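PDB 7COI: carbonic anhydrase from Neosartorya fumigata, which catalyses the reversible, zinc-dependent hydration of carbon dioxide to hydrogencarbonate as a beta-class carbonic anhydrase. Local coordinates for the interface of chains A and B. Residues are numbered along the deposited sequence; one frame, centred on the assembly and turned at random. Chains: chain A/B, Carbonic anhydrase.

The interface of chains A and B. Residues chain A 91, 103, 134; chain B 123, 125, 128-129, 257, 262.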
loop_
_atom_site.group_PDB
_atom_site.type_symbol
_atom_site.label_atom_id
_atom_site.label_comp_id
_atom_site.label_asym_id
_atom_site.label_seq_id
_atom_site.Cartn_x
_atom_site.Cartn_y
_atom_site.Cartn_z
ATOM N N TRP A 91 -23.717 12.885 26.225
ATOM C CA TRP A 91 -23.310 11.488 26.472
ATOM C C TRP A 91 -22.293 11.406 27.624
ATOM O O TRP A 91 -22.433 10.522 28.495
ATOM C CB TRP A 91 -22.800 10.877 25.160
ATOM C CG TRP A 91 -22.294 9.501 25.395
ATOM C CD1 TRP A 91 -23.032 8.357 25.513
ATOM C CD2 TRP A 91 -20.933 9.127 25.597
ATOM N NE1 TRP A 91 -22.206 7.291 25.746
ATOM C CE2 TRP A 91 -20.919 7.729 25.799
ATOM C CE3 TRP A 91 -19.724 9.823 25.577
ATOM C CZ2 TRP A 91 -19.736 7.007 25.995
ATOM C CZ3 TRP A 91 -18.560 9.106 25.771
ATOM C CH2 TRP A 91 -18.568 7.719 25.954
ATOM N N LEU A 103 -15.592 5.269 32.494
ATOM C CA LEU A 103 -14.572 5.918 31.627
ATOM C C LEU A 103 -13.232 5.997 32.362
ATOM O O LEU A 103 -12.202 5.616 31.794
ATOM C CB LEU A 103 -15.074 7.273 31.107
ATOM C CG LEU A 103 -16.321 7.199 30.226
ATOM C CD1 LEU A 103 -16.783 8.586 29.837
ATOM C CD2 LEU A 103 -16.086 6.386 28.957
ATOM N N PRO A 134 -18.120 1.100 25.082
ATOM C CA PRO A 134 -16.733 1.437 24.841
ATOM C C PRO A 134 -15.825 0.465 25.609
ATOM O O PRO A 134 -16.198 0.081 26.734
ATOM C CB PRO A 134 -16.598 2.857 25.398
ATOM C CG PRO A 134 -18.006 3.426 25.271
ATOM C CD PRO A 134 -18.935 2.256 25.481
ATOM N N ARG B 123 -12.013 1.955 22.966
ATOM C CA ARG B 123 -12.646 3.013 23.793
ATOM C C ARG B 123 -13.164 4.179 22.930
ATOM O O ARG B 123 -13.750 5.096 23.532
ATOM C CB ARG B 123 -11.685 3.513 24.860
ATOM C CG ARG B 123 -11.215 2.374 25.754
ATOM C CD ARG B 123 -9.970 2.671 26.555
ATOM N NE ARG B 123 -8.795 2.900 25.746
ATOM C CZ ARG B 123 -7.603 3.228 26.222
ATOM N NH1 ARG B 123 -7.392 3.310 27.535
ATOM N NH2 ARG B 123 -6.592 3.412 25.396
ATOM N N PRO B 125 -15.624 4.205 20.066
ATOM C CA PRO B 125 -16.723 3.914 19.128
ATOM C C PRO B 125 -17.511 5.187 18.769
ATOM O O PRO B 125 -18.210 5.787 19.651
ATOM C CB PRO B 125 -17.658 2.964 19.884
ATOM C CG PRO B 125 -17.381 3.272 21.327
ATOM C CD PRO B 125 -15.926 3.682 21.400
ATOM N N THR B 128 -21.459 5.809 19.398
ATOM C CA THR B 128 -21.821 5.935 20.821
ATOM C C THR B 128 -21.282 7.231 21.405
ATOM O O THR B 128 -22.091 7.917 22.092
ATOM C CB THR B 128 -21.724 4.686 21.697
ATOM O OG1 THR B 128 -21.110 4.896 22.974
ATOM C CG2 THR B 128 -21.408 3.413 21.005
ATOM N N ILE B 129 -20.022 7.605 21.190
ATOM C CA ILE B 129 -19.479 8.798 21.885
ATOM C C ILE B 129 -20.102 10.083 21.330
ATOM O O ILE B 129 -20.047 11.091 22.047
ATOM C CB ILE B 129 -17.938 8.836 21.879
ATOM C CG1 ILE B 129 -17.372 9.164 20.512
ATOM C CG2 ILE B 129 -17.362 7.532 22.456
ATOM C CD1 ILE B 129 -15.880 9.252 20.507
ATOM N N TYR B 257 -10.290 12.926 21.503
ATOM C CA TYR B 257 -11.210 12.267 22.431
ATOM C C TYR B 257 -10.437 11.946 23.720
ATOM O O TYR B 257 -9.450 11.220 23.624
ATOM C CB TYR B 257 -11.788 10.992 21.831
ATOM C CG TYR B 257 -12.724 10.290 22.770
ATOM C CD1 TYR B 257 -13.904 10.895 23.188
ATOM C CD2 TYR B 257 -12.469 9.003 23.209
ATOM C CE1 TYR B 257 -14.775 10.251 24.040
ATOM C CE2 TYR B 257 -13.337 8.357 24.076
ATOM C CZ TYR B 257 -14.483 8.993 24.514
ATOM O OH TYR B 257 -15.331 8.348 25.360
ATOM N N GLY B 262 -14.774 11.189 28.445
ATOM C CA GLY B 262 -15.805 11.047 27.412
ATOM C C GLY B 262 -15.959 12.304 26.567
ATOM O O GLY B 262 -16.844 12.308 25.712
#
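Helix 80-98 of chain A, with helix 102-106 and the loop holding A:Pro134, meets helix 126-129 of chain B, the loop before it, the end of strand 251-257 and the loop at B:Gly262. A:Trp91 hides the largest area of the residues in the patch. Its CG stands anti to the backbone N (chi1 176°), which lays one face of the indole on B:Thr128 and B:Ile129. The carbonyl O of B:Thr128 sits over the five-membered ring, 3.6 Å from CD1 of A:Trp91. CA of B:Ile129 covers the six-membered ring in a CH-pi contact, 3.9 Å from the centroid, and its CG2 methyl extends the cover to CH2 of A:Trp91. The phenol of B:Tyr257 comes in at about a right angle, its OH facing the outer rim of the six-membered ring, near CH2 and 3.3 Å from CZ3 of A:Trp91. The carbonyl O of B:Gly262 lies in the plane of the indole, at its edge. Within chain B the CD1 methyl of B:Ile129 lies over the phenol ring toward its rim and probably helps fix its tilt. A:Leu103 reaches B:Gly262 with one branch, CD1 lying 3.6 Å from the glycine CA. On the other flank two proline rings cross almost perpendicularly, CG of A:Pro134 4.0 Å from CG of B:Pro125. The backbone O of B:Arg123 faces CB of A:Pro134, so the patch borders the segment carrying the family's active-site Asp-Arg pair. The patch thus seats helix 80-98 on the neighbouring subunit, the indole face on helix 126-129. With its two-fold twin, it probably helps hold together the dimer typical of beta-class carbonic anhydrases.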